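Local atomic coordinates of proteinase K (Serratia sp., PDB entry 2B6N), a protein that probably cleaves peptide bonds inside proteins as a calcium-binding, secreted serine endopeptidase of the subtilase family, made by a psychrotrophic bacterium. Residues A[1-13]-A[17-29]. Residues are numbered along the deposited sequence; the frame is centred on the assembly and turned at random. Where two conformers were deposited one is given.
Sequences ADQPSPTWGIDRI and NLPLDNNYHTDYD. With CA (calcium ion), chain C.
Asp11 meets Asn22 and Asn23 beside a calcium ion that joins residues 1-13 to residues 17-29. The Asp11 carboxylate splits its work: OD1 binds the calcium at 2.4 Å and takes the Asn23 N-H from well above the carboxylate plane, while OD2 takes a weak, bent bond from Asn22 N. With CG anti to the backbone N (chi1 -163°), Asp11 can offer both OD1 and its own carbonyl O to the same ion. Asp21 OD1, Asn23 O and a water also bind, and Asp14 and Gln15 complete the site. Asp11 OD1 and Asp21 OD1 are thus held only 3.0 Å apart, their charges presumably offset by the metal. In this subtilase catalytic domain the calcium ties helix 8-13 to residues 21-23, and the helix packs against one face of a two-stranded antiparallel sheet, strands 2-4 and 23-25. On that face, which carries Gln3 and Tyr24, the Tyr24 ring lies flat over Ile10, whose CB makes a CH-pi contact 4.2 Å from the ring centroid, and Pro6 CB packs on Tyr24 CB. Gln3 OE1, hydrogen-bonded to Lys89, lies at the edge of the same ring. On the opposite face, which carries Asp2 and His25, His25 ND1 gives a hydrogen bond to Asp2 OD1 (2.8 Å), which lies in the ring plane, and NE2 bonds Asp27 OD1, so carboxylates at both nitrogens fix the imidazole's rotation and would favour its protonated form. Farther along, Leu20 spreads its methyls over the helix, CD1 on Trp8 CB and CD2 against Arg12 CA, and Leu18 CD2 touches Arg12 NE, which is salt-bridged to Asp185.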
loop_
_atom_site.group_PDB
_atom_site.type_symbol
_atom_site.label_atom_id
_atom_site.label_comp_id
_atom_site.label_asym_id
_atom_site.label_seq_id
_atom_site.Cartn_x
_atom_site.Cartn_y
_atom_site.Cartn_z
ATOM N N ALA A 1 3.951 -8.572 -20.005
ATOM C CA ALA A 1 5.323 -7.983 -20.032
ATOM C C ALA A 1 6.195 -8.669 -18.991
ATOM O O ALA A 1 5.687 -9.285 -18.060
ATOM C CB ALA A 1 5.271 -6.490 -19.766
ATOM N N ASP A 2 7.515 -8.533 -19.145
ATOM C CA ASP A 2 8.458 -9.055 -18.172
ATOM C C ASP A 2 9.504 -7.995 -17.901
ATOM O O ASP A 2 10.140 -7.484 -18.841
ATOM C CB ASP A 2 9.112 -10.352 -18.679
ATOM C CG ASP A 2 8.135 -11.515 -18.718
ATOM O OD1 ASP A 2 7.811 -12.045 -17.641
ATOM O OD2 ASP A 2 7.699 -11.908 -19.824
ATOM N N GLN A 3 9.645 -7.622 -16.634
ATOM C CA GLN A 3 10.628 -6.642 -16.239
ATOM C C GLN A 3 11.838 -7.371 -15.667
ATOM O O GLN A 3 11.729 -8.047 -14.646
ATOM C CB GLN A 3 10.053 -5.643 -15.216
ATOM C CG GLN A 3 11.134 -4.826 -14.522
ATOM C CD GLN A 3 10.591 -3.838 -13.506
ATOM O OE1 GLN A 3 9.459 -3.981 -13.027
ATOM N NE2 GLN A 3 11.401 -2.834 -13.162
ATOM N N PRO A 4 12.997 -7.249 -16.339
ATOM C CA PRO A 4 14.197 -7.915 -15.807
ATOM C C PRO A 4 14.842 -7.056 -14.714
ATOM O O PRO A 4 14.674 -5.825 -14.690
ATOM C CB PRO A 4 15.105 -7.973 -17.031
ATOM C CG PRO A 4 14.806 -6.632 -17.734
ATOM C CD PRO A 4 13.284 -6.523 -17.596
ATOM N N SER A 5 15.585 -7.701 -13.820
ATOM C CA SER A 5 16.271 -7.023 -12.717
ATOM C C SER A 5 15.386 -6.058 -11.903
ATOM O O SER A 5 15.806 -4.928 -11.605
ATOM C CB SER A 5 17.550 -6.310 -13.211
ATOM O OG SER A 5 18.498 -7.274 -13.680
ATOM N N PRO A 6 14.191 -6.525 -11.481
ATOM C CA PRO A 6 13.353 -5.682 -10.633
ATOM C C PRO A 6 13.919 -5.624 -9.221
ATOM O O PRO A 6 14.730 -6.473 -8.841
ATOM C CB PRO A 6 12.006 -6.420 -10.657
ATOM C CG PRO A 6 12.390 -7.856 -10.737
ATOM C CD PRO A 6 13.588 -7.858 -11.687
ATOM N N THR A 7 13.503 -4.624 -8.450
ATOM C CA THR A 7 13.794 -4.600 -7.026
ATOM C C THR A 7 13.123 -5.832 -6.389
ATOM O O THR A 7 12.193 -6.388 -6.973
ATOM C CB THR A 7 13.353 -3.258 -6.406
ATOM O OG1 THR A 7 13.896 -3.136 -5.089
ATOM C CG2 THR A 7 11.801 -3.112 -6.403
ATOM N N TRP A 8 13.606 -6.259 -5.215
ATOM C CA TRP A 8 13.247 -7.577 -4.667
ATOM C C TRP A 8 11.774 -7.746 -4.337
ATOM O O TRP A 8 11.226 -8.827 -4.544
ATOM C CB TRP A 8 14.131 -7.988 -3.465
ATOM C CG TRP A 8 13.628 -7.590 -2.087
ATOM C CD1 TRP A 8 14.006 -6.478 -1.372
ATOM C CD2 TRP A 8 12.659 -8.277 -1.279
ATOM N NE1 TRP A 8 13.362 -6.457 -0.158
ATOM C CE2 TRP A 8 12.512 -7.534 -0.083
ATOM C CE3 TRP A 8 11.898 -9.449 -1.449
ATOM C CZ2 TRP A 8 11.645 -7.931 0.953
ATOM C CZ3 TRP A 8 11.014 -9.829 -0.434
ATOM C CH2 TRP A 8 10.906 -9.067 0.763
ATOM N N GLY A 9 11.144 -6.690 -3.813
ATOM C CA GLY A 9 9.742 -6.773 -3.383
ATOM C C GLY A 9 8.831 -7.237 -4.499
ATOM O O GLY A 9 8.127 -8.254 -4.373
ATOM N N ILE A 10 8.830 -6.475 -5.594
ATOM C CA ILE A 10 8.007 -6.824 -6.751
ATOM C C ILE A 10 8.487 -8.143 -7.404
ATOM O O ILE A 10 7.670 -8.902 -7.909
ATOM C CB ILE A 10 7.866 -5.652 -7.775
ATOM C CG1 ILE A 10 9.204 -5.319 -8.444
ATOM C CG2 ILE A 10 7.241 -4.416 -7.099
ATOM C CD1 ILE A 10 9.094 -4.172 -9.459
ATOM N N ASP A 11 9.794 -8.412 -7.374
ATOM C CA ASP A 11 10.329 -9.729 -7.826
ATOM C C ASP A 11 9.640 -10.899 -7.081
ATOM O O ASP A 11 9.332 -11.959 -7.673
ATOM C CB ASP A 11 11.860 -9.774 -7.611
ATOM C CG ASP A 11 12.563 -10.900 -8.410
ATOM O OD1 ASP A 11 11.891 -11.716 -9.086
ATOM O OD2 ASP A 11 13.807 -10.937 -8.345
ATOM N N ARG A 12 9.415 -10.717 -5.783
ATOM C CA ARG A 12 8.841 -11.775 -4.942
ATOM C C ARG A 12 7.381 -12.108 -5.226
ATOM O O ARG A 12 6.985 -13.276 -5.134
ATOM C CB ARG A 12 8.990 -11.426 -3.454
ATOM C CG ARG A 12 8.443 -12.521 -2.464
ATOM C CD ARG A 12 9.432 -13.707 -2.411
ATOM N NE ARG A 12 8.928 -14.930 -1.753
ATOM C CZ ARG A 12 8.160 -15.850 -2.333
ATOM N NH1 ARG A 12 7.692 -15.680 -3.569
ATOM N NH2 ARG A 12 7.821 -16.936 -1.654
ATOM N N ILE A 13 6.590 -11.092 -5.561
ATOM C CA ILE A 13 5.135 -11.236 -5.573
ATOM C C ILE A 13 4.595 -12.027 -6.775
ATOM O O ILE A 13 3.512 -12.611 -6.689
ATOM C CB ILE A 13 4.431 -9.855 -5.391
ATOM C CG1 ILE A 13 4.856 -9.203 -4.068
ATOM C CG2 ILE A 13 2.922 -9.994 -5.423
ATOM C CD1 ILE A 13 4.583 -10.048 -2.844
ATOM N N ASN A 17 7.571 -19.627 -4.979
ATOM C CA ASN A 17 8.721 -20.107 -4.222
ATOM C C ASN A 17 9.957 -19.260 -4.450
ATOM O O ASN A 17 10.132 -18.694 -5.546
ATOM C CB ASN A 17 9.047 -21.545 -4.649
ATOM C CG ASN A 17 7.841 -22.463 -4.586
ATOM O OD1 ASN A 17 7.149 -22.515 -3.578
ATOM N ND2 ASN A 17 7.595 -23.201 -5.661
ATOM N N LEU A 18 10.794 -19.164 -3.416
ATOM C CA LEU A 18 12.164 -18.689 -3.546
ATOM C C LEU A 18 12.990 -19.790 -4.244
ATOM O O LEU A 18 12.572 -20.961 -4.268
ATOM C CB LEU A 18 12.753 -18.347 -2.160
ATOM C CG LEU A 18 12.185 -17.099 -1.452
ATOM C CD1 LEU A 18 12.697 -16.985 -0.019
ATOM C CD2 LEU A 18 12.546 -15.819 -2.227
ATOM N N PRO A 19 14.139 -19.427 -4.832
ATOM C CA PRO A 19 14.770 -18.094 -4.836
ATOM C C PRO A 19 14.151 -17.101 -5.823
ATOM O O PRO A 19 13.434 -17.495 -6.741
ATOM C CB PRO A 19 16.219 -18.410 -5.238
ATOM C CG PRO A 19 16.072 -19.575 -6.157
ATOM C CD PRO A 19 14.953 -20.411 -5.579
ATOM N N LEU A 20 14.427 -15.814 -5.610
ATOM C CA LEU A 20 13.985 -14.755 -6.533
ATOM C C LEU A 20 14.559 -15.048 -7.926
ATOM O O LEU A 20 15.715 -15.440 -8.033
ATOM C CB LEU A 20 14.484 -13.385 -6.024
ATOM C CG LEU A 20 13.873 -12.959 -4.688
ATOM C CD1 LEU A 20 14.507 -11.659 -4.172
ATOM C CD2 LEU A 20 12.344 -12.839 -4.811
ATOM N N ASP A 21 13.742 -14.895 -8.965
ATOM C CA ASP A 21 14.184 -15.145 -10.346
ATOM C C ASP A 21 14.590 -13.888 -11.150
ATOM O O ASP A 21 14.829 -13.969 -12.350
ATOM C CB ASP A 21 13.142 -15.985 -11.102
ATOM C CG ASP A 21 11.874 -15.204 -11.461
ATOM O OD1 ASP A 21 11.680 -14.043 -11.029
ATOM O OD2 ASP A 21 11.042 -15.772 -12.204
ATOM N N ASN A 22 14.689 -12.731 -10.491
ATOM C CA ASN A 22 15.159 -11.507 -11.168
ATOM C C ASN A 22 14.243 -11.081 -12.316
ATOM O O ASN A 22 14.700 -10.556 -13.351
ATOM C CB ASN A 22 16.599 -11.696 -11.691
ATOM C CG ASN A 22 17.346 -10.378 -11.877
ATOM O OD1 ASN A 22 17.934 -10.106 -12.947
ATOM N ND2 ASN A 22 17.344 -9.569 -10.846
ATOM N N ASN A 23 12.948 -11.340 -12.129
ATOM C CA ASN A 23 11.934 -11.038 -13.123
ATOM C C ASN A 23 10.618 -10.642 -12.473
ATOM O O ASN A 23 10.163 -11.308 -11.517
ATOM C CB ASN A 23 11.656 -12.246 -14.021
ATOM C CG ASN A 23 10.852 -11.862 -15.260
ATOM O OD1 ASN A 23 9.692 -12.236 -15.410
ATOM N ND2 ASN A 23 11.474 -11.111 -16.143
ATOM N N TYR A 24 10.012 -9.573 -12.990
ATOM C CA TYR A 24 8.661 -9.183 -12.562
ATOM C C TYR A 24 7.713 -9.226 -13.767
ATOM O O TYR A 24 7.752 -8.350 -14.638
ATOM C CB TYR A 24 8.622 -7.820 -11.835
ATOM C CG TYR A 24 7.203 -7.411 -11.466
ATOM C CD1 TYR A 24 6.395 -8.260 -10.705
ATOM C CD2 TYR A 24 6.663 -6.201 -11.893
ATOM C CE1 TYR A 24 5.089 -7.927 -10.377
ATOM C CE2 TYR A 24 5.338 -5.840 -11.553
ATOM C CZ TYR A 24 4.557 -6.727 -10.820
ATOM O OH TYR A 24 3.255 -6.407 -10.487
ATOM N N HIS A 25 6.898 -10.274 -13.818
ATOM C CA HIS A 25 5.947 -10.452 -14.913
ATOM C C HIS A 25 4.658 -9.720 -14.603
ATOM O O HIS A 25 4.196 -9.745 -13.458
ATOM C CB HIS A 25 5.646 -11.948 -15.105
ATOM C CG HIS A 25 4.652 -12.220 -16.192
ATOM N ND1 HIS A 25 5.021 -12.367 -17.510
ATOM C CD2 HIS A 25 3.305 -12.346 -16.160
ATOM C CE1 HIS A 25 3.940 -12.559 -18.250
ATOM N NE2 HIS A 25 2.884 -12.547 -17.455
ATOM N N THR A 26 4.076 -9.097 -15.627
ATOM C CA THR A 26 2.756 -8.469 -15.510
ATOM C C THR A 26 1.867 -8.909 -16.682
ATOM O O THR A 26 2.333 -9.013 -17.820
ATOM C CB THR A 26 2.839 -6.923 -15.492
ATOM O OG1 THR A 26 3.625 -6.453 -16.596
ATOM C CG2 THR A 26 3.457 -6.421 -14.169
ATOM N N ASP A 27 0.596 -9.159 -16.379
ATOM C CA ASP A 27 -0.462 -9.371 -17.365
ATOM C C ASP A 27 -1.416 -8.174 -17.411
ATOM O O ASP A 27 -2.203 -8.007 -18.362
ATOM C CB ASP A 27 -1.239 -10.634 -16.997
ATOM C CG ASP A 27 -0.344 -11.869 -16.971
ATOM O OD1 ASP A 27 0.309 -12.141 -18.010
ATOM O OD2 ASP A 27 -0.251 -12.524 -15.909
ATOM N N TYR A 28 -1.359 -7.362 -16.360
ATOM C CA TYR A 28 -2.190 -6.164 -16.227
ATOM C C TYR A 28 -1.284 -5.098 -15.668
ATOM O O TYR A 28 -0.161 -5.399 -15.249
ATOM C CB TYR A 28 -3.400 -6.432 -15.300
ATOM C CG TYR A 28 -4.291 -7.476 -15.898
ATOM C CD1 TYR A 28 -4.121 -8.836 -15.601
ATOM C CD2 TYR A 28 -5.242 -7.120 -16.844
ATOM C CE1 TYR A 28 -4.916 -9.799 -16.218
ATOM C CE2 TYR A 28 -6.016 -8.064 -17.456
ATOM C CZ TYR A 28 -5.858 -9.393 -17.141
ATOM O OH TYR A 28 -6.667 -10.304 -17.773
ATOM N N ASP A 29 -1.764 -3.862 -15.636
ATOM C CA ASP A 29 -0.935 -2.754 -15.178
ATOM C C ASP A 29 -1.702 -1.669 -14.412
ATOM O O ASP A 29 -1.155 -0.592 -14.146
ATOM C CB ASP A 29 -0.190 -2.142 -16.375
ATOM C CG ASP A 29 -1.127 -1.616 -17.453
ATOM O OD1 ASP A 29 -2.346 -1.500 -17.209
ATOM O OD2 ASP A 29 -0.631 -1.304 -18.561
HETATM CA CA CA C . 9.905 -12.879 -9.778
HETATM O O HOH W 1 8.929 -14.758 -11.227
#